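Local coordinates for protein HIRA (Homo sapiens, PDB 5YJE) that cooperates with ASF1A, as a histone chaperone, in replication-independent chromatin assembly and is required for the periodic repression of histone gene transcription during the cell cycle, at residues 39-43 with 148-152; 44-50 with 95-99; 101-107 with 140-145. All coordinates share one frame. Numbering follows the deposited sequence.

Interaction 1 (39-43 with 148-152); sequences LKLPI and LTAAA
An irregular but extended run, 39-43, lies against the end of strand 144-149 and the type I turn Thr149 to Ala152 that leads into strand 153-158. The turn closes with Ala152 N to Thr149 O at 2.7 Å; Ala152 follows the two corner residues in a left-handed conformation (68/43). Lys40 (chi1 and chi2 both m) lays its CB 3.3 Å from Ala150 O. Leu41 (phi/psi -82/142) is in register with Ala150, CA atoms 4.3 Å apart: its N donates to Ala150 O (2.9 Å, 156°), and its O receives a CA-H...O contact from Ala150 CA (3.4 Å). The Leu41 side chain (mt) points toward the turn, CD1 3.8 Å from Leu148 CD2 and CG 4.3 Å from Ala152 CB. Pro42 turns away, its O accepting a hydrogen bond from Ser136 OG. Ile43 (mt) sets CG1 3.8 Å from Ala150 CB. One main-chain hydrogen bond, flanked by apolar contacts, thus fastens the N-terminal arm to a four-stranded sheet consistent with a propeller-like blade.

Interaction 2 (44-50 with 95-99); sequences PSPQRAF and RILTA
Here the chain entering strand 49-53 arches over the start of strand 96-101; Pro44, Ser45 and Pro46 are extended with polyproline-like angles, and the closest CA pair is Pro44 with Leu97, 5.8 Å apart. The contact is van der Waals packing, without hydrogen bonds between the two segments. Arg95 points toward the arch and sets NH1 3.4 Å from Pro46 CB, near the guanidinium plane, while NH2 makes a salt bridge to Glu111. Ile96 (mt) brings CG2 to 4.1 Å from Phe50 CZ, and its O lies 3.5 Å from Phe50 CE2, at the ring edge. Leu97 (mt) fills the hollow beneath the prolines: CD2 is 3.6 Å from Pro44 O and 4.2 Å from Pro46 CG, with CB 4.4 Å from Pro44 CB. Leu97, at phi/psi -92/-46, takes the first position of a classic beta bulge, in which Leu97 and Thr98 both face Ala109. Thr98 continues the strand, CB 4.1 Å from Pro44 CG and CA 4.0 Å from Phe50 CZ; Phe50, chi1 p, points toward this strand. The contact joins two neighbouring four-stranded antiparallel sheets, a blade-to-blade packing consistent with a propeller-like fold: Phe50 and Ile96 both touch Val64 of strand 60-71, Ile96 also meets Val108 and Cys110 of strand 105-110, and Pro44 and Thr98 reach Ile135 at the start of strand 135-141.

Interaction 3 (101-107 with 140-145); sequences GSCDVVC and CTGSYV
Ser102 OG donates to Gly142 O at 2.5 Å, joining the hairpin loops of two adjacent four-stranded sheets, consistent with neighbouring blades of a propeller-like fold. The same oxygen accepts from Asp104 N (3.1 Å, 162°) and Val105 N (3.2 Å, 157°), the ST turn and ST motif that shape the bend between strands 96-101 and 105-110; Ser102 N to Val105 O (2.8 Å) ties the base of that bend. A second, weak bond runs from Ser143 OG to Asp104 OD2 at 3.3 Å. The opposing loop is a two-residue beta hairpin with a type II' turn from Thr141 to Tyr144, closed by Tyr144 N to Thr141 O (2.9 Å) and Thr141 N to Tyr144 O (3.1 Å). Gly142 takes its first corner at phi/psi 54/-129, a positive phi that suits glycine, and its CA lies 3.5 Å from Asp104 OD2. The loops face each other with Asp104 and Gly142 CA atoms 5.4 Å apart, as are those of Gly101 and Cys140. Below the polar rim the packing turns apolar. Val105, chi1 m, points toward the hairpin, CG2 3.9 Å from both Cys140 SG and Val145 CG2. Cys107, chi1 p, places SG 3.8 Å from Val145 CG1, and Leu115 and Val117 of strand 114-119 also touch it. Cys107 SG and Cys140 SG approach to 3.3 Å, too far apart for a disulfide.

In this C-terminal part of HIRA, segment 39-43 opens interaction 1 and runs straight into 44-50, which opens interaction 2. The first sheet, strands 49-53 to 86-92, is completed before 95-99 closes interaction 2. Interaction 3 then opens at 101-107 and closes at 140-145, spanning the rest of the second sheet and the first strand of the third. Interaction 1 closes last, at 148-152, so its loop encloses the other two, which follow in series without crossing. Interaction 2 joins the first and second sheets, interaction 3 the second and third, and interaction 1 lays the N-terminal arm on the third. Ile43 CG2 meets Leu97 CD1 (4.3 Å); Ala99 CB meets Cys107 O (3.5 Å).

Interaction 1 (39-43 with 148-152)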
loop_
_atom_site.group_PDB
_atom_site.type_symbol
_atom_site.label_atom_id
_atom_site.label_comp_id
_atom_site.label_asym_id
_atom_site.label_seq_id
_atom_site.Cartn_x
_atom_site.Cartn_y
_atom_site.Cartn_z
ATOM N N LEU B 39 -21.862 -19.196 3.627
ATOM C CA LEU B 39 -20.975 -19.810 4.604
ATOM C C LEU B 39 -20.030 -18.768 5.216
ATOM O O LEU B 39 -19.717 -17.745 4.604
ATOM C CB LEU B 39 -20.202 -20.945 3.946
ATOM C CG LEU B 39 -21.038 -22.145 3.503
ATOM C CD1 LEU B 39 -20.244 -23.031 2.560
ATOM C CD2 LEU B 39 -21.468 -22.971 4.717
ATOM N N LYS B 40 -19.613 -19.018 6.463
ATOM C CA LYS B 40 -18.703 -18.141 7.191
ATOM C C LYS B 40 -17.683 -18.999 7.916
ATOM O O LYS B 40 -17.847 -20.215 8.054
ATOM C CB LYS B 40 -19.417 -17.237 8.227
ATOM C CG LYS B 40 -20.480 -16.273 7.709
ATOM C CD LYS B 40 -19.929 -15.299 6.680
ATOM C CE LYS B 40 -21.021 -14.372 6.193
ATOM N NZ LYS B 40 -20.568 -13.369 5.178
ATOM N N LEU B 41 -16.610 -18.342 8.396
ATOM C CA LEU B 41 -15.712 -19.047 9.308
ATOM C C LEU B 41 -16.293 -18.999 10.721
ATOM O O LEU B 41 -16.883 -17.986 11.112
ATOM C CB LEU B 41 -14.313 -18.421 9.270
ATOM C CG LEU B 41 -13.610 -18.680 7.927
ATOM C CD1 LEU B 41 -12.124 -18.327 7.915
ATOM C CD2 LEU B 41 -13.790 -20.129 7.603
ATOM N N PRO B 42 -16.175 -20.075 11.494
ATOM C CA PRO B 42 -16.866 -20.124 12.789
ATOM C C PRO B 42 -16.120 -19.351 13.872
ATOM O O PRO B 42 -14.888 -19.288 13.899
ATOM C CB PRO B 42 -16.908 -21.626 13.111
ATOM C CG PRO B 42 -15.654 -22.166 12.452
ATOM C CD PRO B 42 -15.451 -21.326 11.200
ATOM N N ILE B 43 -16.893 -18.767 14.774
ATOM C CA ILE B 43 -16.370 -17.935 15.852
ATOM C C ILE B 43 -16.251 -18.777 17.116
ATOM O O ILE B 43 -17.250 -19.385 17.535
ATOM C CB ILE B 43 -17.273 -16.721 16.100
ATOM C CG1 ILE B 43 -17.477 -15.945 14.789
ATOM C CG2 ILE B 43 -16.661 -15.850 17.185
ATOM C CD1 ILE B 43 -18.653 -14.980 14.847
ATOM N N LEU B 148 -7.737 -14.688 10.888
ATOM C CA LEU B 148 -8.779 -15.087 9.941
ATOM C C LEU B 148 -10.135 -14.833 10.593
ATOM O O LEU B 148 -10.420 -15.383 11.663
ATOM C CB LEU B 148 -8.651 -16.569 9.564
ATOM C CG LEU B 148 -7.923 -17.043 8.295
ATOM C CD1 LEU B 148 -6.414 -16.941 8.404
ATOM C CD2 LEU B 148 -8.297 -18.475 8.002
ATOM N N THR B 149 -10.971 -14.030 9.949
ATOM C CA THR B 149 -12.213 -13.574 10.551
ATOM C C THR B 149 -13.420 -14.355 10.029
ATOM O O THR B 149 -13.362 -15.073 9.026
ATOM C CB THR B 149 -12.417 -12.070 10.316
ATOM O OG1 THR B 149 -12.569 -11.810 8.912
ATOM C CG2 THR B 149 -11.245 -11.268 10.864
ATOM N N ALA B 150 -14.539 -14.207 10.751
ATOM C CA ALA B 150 -15.773 -14.888 10.361
ATOM C C ALA B 150 -16.161 -14.558 8.932
ATOM O O ALA B 150 -16.637 -15.426 8.198
ATOM C CB ALA B 150 -16.929 -14.515 11.292
ATOM N N ALA B 151 -15.972 -13.311 8.523
ATOM C CA ALA B 151 -16.302 -12.929 7.164
ATOM C C ALA B 151 -15.373 -13.591 6.136
ATOM O O ALA B 151 -15.578 -13.402 4.933
ATOM C CB ALA B 151 -16.282 -11.402 7.057
ATOM N N ALA B 152 -14.385 -14.362 6.601
ATOM C CA ALA B 152 -13.383 -15.001 5.764
ATOM C C ALA B 152 -12.435 -13.979 5.125
ATOM O O ALA B 152 -12.084 -14.078 3.948
ATOM C CB ALA B 152 -14.031 -15.898 4.709
#

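Interaction 2 (44-50 with 95-99)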
loop_
_atom_site.group_PDB
_atom_site.type_symbol
_atom_site.label_atom_id
_atom_site.label_comp_id
_atom_site.label_asym_id
_atom_site.label_seq_id
_atom_site.Cartn_x
_atom_site.Cartn_y
_atom_site.Cartn_z
ATOM N N PRO B 44 -15.089 -18.801 17.773
ATOM C CA PRO B 44 -14.950 -19.601 18.996
ATOM C C PRO B 44 -16.010 -19.230 20.029
ATOM O O PRO B 44 -16.385 -18.058 20.179
ATOM C CB PRO B 44 -13.531 -19.267 19.487
ATOM C CG PRO B 44 -12.833 -18.656 18.296
ATOM C CD PRO B 44 -13.912 -17.944 17.549
ATOM N N SER B 45 -16.527 -20.254 20.710
ATOM C CA SER B 45 -17.538 -20.036 21.741
ATOM C C SER B 45 -16.916 -19.374 22.969
ATOM O O SER B 45 -15.766 -19.672 23.324
ATOM C CB SER B 45 -18.197 -21.355 22.146
ATOM O OG SER B 45 -18.658 -22.059 21.012
ATOM N N PRO B 46 -17.640 -18.464 23.623
ATOM C CA PRO B 46 -17.223 -18.003 24.956
ATOM C C PRO B 46 -17.112 -19.173 25.923
ATOM O O PRO B 46 -18.018 -19.996 26.032
ATOM C CB PRO B 46 -18.344 -17.037 25.368
ATOM C CG PRO B 46 -18.973 -16.598 24.087
ATOM C CD PRO B 46 -18.847 -17.770 23.140
ATOM N N GLN B 47 -15.974 -19.255 26.608
ATOM C CA GLN B 47 -15.748 -20.218 27.672
ATOM C C GLN B 47 -15.340 -19.490 28.942
ATOM O O GLN B 47 -14.715 -18.426 28.888
ATOM C CB GLN B 47 -14.651 -21.203 27.327
ATOM C CG GLN B 47 -14.699 -21.773 25.951
ATOM C CD GLN B 47 -13.522 -22.694 25.735
ATOM O OE1 GLN B 47 -13.372 -23.697 26.439
ATOM N NE2 GLN B 47 -12.645 -22.332 24.817
ATOM N N ARG B 48 -15.686 -20.071 30.093
ATOM C CA ARG B 48 -15.234 -19.494 31.357
ATOM C C ARG B 48 -13.718 -19.577 31.473
ATOM O O ARG B 48 -13.062 -18.615 31.889
ATOM C CB ARG B 48 -15.904 -20.197 32.547
ATOM N N ALA B 49 -13.144 -20.712 31.098
ATOM C CA ALA B 49 -11.707 -20.896 31.153
ATOM C C ALA B 49 -11.310 -21.815 30.016
ATOM O O ALA B 49 -12.130 -22.583 29.511
ATOM C CB ALA B 49 -11.257 -21.485 32.491
ATOM N N PHE B 50 -10.061 -21.687 29.585
ATOM C CA PHE B 50 -9.446 -22.631 28.668
ATOM C C PHE B 50 -7.943 -22.432 28.762
ATOM O O PHE B 50 -7.462 -21.364 29.153
ATOM C CB PHE B 50 -9.957 -22.478 27.216
ATOM C CG PHE B 50 -9.510 -21.201 26.500
ATOM C CD1 PHE B 50 -8.265 -21.129 25.877
ATOM C CD2 PHE B 50 -10.366 -20.106 26.402
ATOM C CE1 PHE B 50 -7.852 -19.977 25.204
ATOM C CE2 PHE B 50 -9.971 -18.929 25.727
ATOM C CZ PHE B 50 -8.708 -18.865 25.120
ATOM N N ARG B 95 -13.943 -10.557 27.241
ATOM C CA ARG B 95 -13.691 -11.996 27.226
ATOM C C ARG B 95 -12.743 -12.384 26.093
ATOM O O ARG B 95 -12.906 -11.956 24.949
ATOM C CB ARG B 95 -15.007 -12.762 27.100
ATOM C CG ARG B 95 -16.026 -12.330 28.123
ATOM C CD ARG B 95 -16.723 -13.502 28.800
ATOM N NE ARG B 95 -17.724 -14.176 27.975
ATOM C CZ ARG B 95 -18.864 -13.621 27.579
ATOM N NH1 ARG B 95 -19.729 -14.319 26.856
ATOM N NH2 ARG B 95 -19.132 -12.358 27.886
ATOM N N ILE B 96 -11.743 -13.188 26.428
ATOM C CA ILE B 96 -10.830 -13.750 25.442
ATOM C C ILE B 96 -11.468 -14.984 24.804
ATOM O O ILE B 96 -11.842 -15.934 25.500
ATOM C CB ILE B 96 -9.477 -14.089 26.080
ATOM C CG1 ILE B 96 -8.853 -12.809 26.650
ATOM C CG2 ILE B 96 -8.551 -14.750 25.044
ATOM C CD1 ILE B 96 -7.786 -13.041 27.706
ATOM N N LEU B 97 -11.591 -14.961 23.472
ATOM C CA LEU B 97 -12.185 -16.030 22.676
ATOM C C LEU B 97 -11.142 -17.026 22.193
ATOM O O LEU B 97 -11.356 -18.240 22.288
ATOM C CB LEU B 97 -12.935 -15.443 21.481
ATOM C CG LEU B 97 -14.186 -14.644 21.808
ATOM C CD1 LEU B 97 -14.813 -13.974 20.548
ATOM C CD2 LEU B 97 -15.184 -15.575 22.527
ATOM N N THR B 98 -10.008 -16.553 21.674
ATOM C CA THR B 98 -8.965 -17.512 21.319
ATOM C C THR B 98 -7.622 -16.829 21.487
ATOM O O THR B 98 -7.544 -15.646 21.812
ATOM C CB THR B 98 -9.144 -18.094 19.888
ATOM O OG1 THR B 98 -8.115 -19.055 19.629
ATOM C CG2 THR B 98 -9.053 -17.026 18.779
ATOM N N ALA B 99 -6.555 -17.578 21.232
ATOM C CA ALA B 99 -5.220 -17.065 21.483
ATOM C C ALA B 99 -4.222 -17.827 20.625
ATOM O O ALA B 99 -4.492 -18.937 20.169
ATOM C CB ALA B 99 -4.864 -17.172 22.973
#

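Interaction 3 (101-107 with 140-145)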
loop_
_atom_site.group_PDB
_atom_site.type_symbol
_atom_site.label_atom_id
_atom_site.label_comp_id
_atom_site.label_asym_id
_atom_site.label_seq_id
_atom_site.Cartn_x
_atom_site.Cartn_y
_atom_site.Cartn_z
ATOM N N GLY B 101 0.471 -17.806 19.850
ATOM C CA GLY B 101 1.737 -17.306 20.349
ATOM C C GLY B 101 2.916 -17.969 19.676
ATOM O O GLY B 101 2.816 -19.076 19.136
ATOM N N SER B 102 4.047 -17.270 19.725
ATOM C CA SER B 102 5.289 -17.758 19.149
ATOM C C SER B 102 6.411 -17.554 20.157
ATOM O O SER B 102 6.160 -17.256 21.325
ATOM C CB SER B 102 5.608 -17.033 17.840
ATOM O OG SER B 102 5.829 -15.644 18.067
ATOM N N CYS B 103 7.659 -17.701 19.717
ATOM C CA CYS B 103 8.771 -17.328 20.580
ATOM C C CYS B 103 8.817 -15.831 20.854
ATOM O O CYS B 103 9.530 -15.407 21.768
ATOM C CB CYS B 103 10.083 -17.770 19.946
ATOM S SG CYS B 103 10.348 -17.032 18.290
ATOM N N ASP B 104 8.083 -15.023 20.098
ATOM C CA ASP B 104 8.206 -13.577 20.166
ATOM C C ASP B 104 6.971 -12.892 20.708
ATOM O O ASP B 104 7.092 -11.888 21.406
ATOM C CB ASP B 104 8.503 -13.007 18.782
ATOM C CG ASP B 104 9.881 -13.348 18.307
ATOM O OD1 ASP B 104 10.753 -13.618 19.159
ATOM O OD2 ASP B 104 10.089 -13.347 17.082
ATOM N N VAL B 105 5.776 -13.393 20.394
ATOM C CA VAL B 105 4.556 -12.706 20.778
ATOM C C VAL B 105 3.554 -13.706 21.322
ATOM O O VAL B 105 3.648 -14.910 21.105
ATOM C CB VAL B 105 3.907 -11.916 19.616
ATOM C CG1 VAL B 105 4.946 -11.140 18.818
ATOM C CG2 VAL B 105 3.122 -12.834 18.739
ATOM N N VAL B 106 2.587 -13.172 22.050
ATOM C CA VAL B 106 1.371 -13.874 22.418
ATOM C C VAL B 106 0.248 -12.933 22.044
ATOM O O VAL B 106 0.301 -11.749 22.380
ATOM C CB VAL B 106 1.322 -14.202 23.927
ATOM C CG1 VAL B 106 -0.058 -14.677 24.319
ATOM C CG2 VAL B 106 2.374 -15.220 24.305
ATOM N N CYS B 107 -0.756 -13.421 21.350
ATOM C CA CYS B 107 -1.854 -12.534 21.020
ATOM C C CYS B 107 -3.160 -13.211 21.364
ATOM O O CYS B 107 -3.250 -14.440 21.401
ATOM C CB CYS B 107 -1.828 -12.123 19.548
ATOM S SG CYS B 107 -1.643 -13.522 18.515
ATOM N N CYS B 140 0.569 -17.360 14.908
ATOM C CA CYS B 140 1.795 -16.570 14.974
ATOM C C CYS B 140 2.983 -17.389 14.507
ATOM O O CYS B 140 3.075 -18.592 14.751
ATOM C CB CYS B 140 2.135 -16.050 16.376
ATOM S SG CYS B 140 0.715 -15.460 17.163
ATOM N N THR B 141 3.895 -16.695 13.836
ATOM C CA THR B 141 5.202 -17.206 13.475
ATOM C C THR B 141 6.148 -16.053 13.723
ATOM O O THR B 141 6.019 -15.008 13.078
ATOM C CB THR B 141 5.249 -17.643 12.005
ATOM O OG1 THR B 141 4.253 -18.638 11.754
ATOM C CG2 THR B 141 6.622 -18.192 11.638
ATOM N N GLY B 142 7.072 -16.221 14.658
ATOM C CA GLY B 142 7.905 -15.083 15.009
ATOM C C GLY B 142 7.047 -13.891 15.387
ATOM O O GLY B 142 6.116 -13.989 16.193
ATOM N N SER B 143 7.330 -12.754 14.778
ATOM C CA SER B 143 6.609 -11.522 15.070
ATOM C C SER B 143 5.438 -11.281 14.129
ATOM O O SER B 143 4.896 -10.167 14.103
ATOM C CB SER B 143 7.573 -10.338 15.018
ATOM O OG SER B 143 8.676 -10.576 15.881
ATOM N N TYR B 144 5.052 -12.283 13.341
ATOM C CA TYR B 144 3.922 -12.171 12.433
ATOM C C TYR B 144 2.670 -12.724 13.102
ATOM O O TYR B 144 2.677 -13.843 13.635
ATOM C CB TYR B 144 4.208 -12.897 11.116
ATOM C CG TYR B 144 5.321 -12.258 10.291
ATOM C CD1 TYR B 144 5.092 -11.103 9.547
ATOM C CD2 TYR B 144 6.600 -12.814 10.260
ATOM C CE1 TYR B 144 6.125 -10.517 8.777
ATOM C CE2 TYR B 144 7.634 -12.227 9.511
ATOM C CZ TYR B 144 7.389 -11.088 8.770
ATOM O OH TYR B 144 8.411 -10.534 8.025
ATOM N N VAL B 145 1.608 -11.926 13.089
ATOM C CA VAL B 145 0.316 -12.301 13.636
ATOM C C VAL B 145 -0.673 -12.319 12.491
ATOM O O VAL B 145 -0.764 -11.352 11.727
ATOM C CB VAL B 145 -0.149 -11.335 14.747
ATOM C CG1 VAL B 145 -1.557 -11.713 15.228
ATOM C CG2 VAL B 145 0.837 -11.363 15.913
#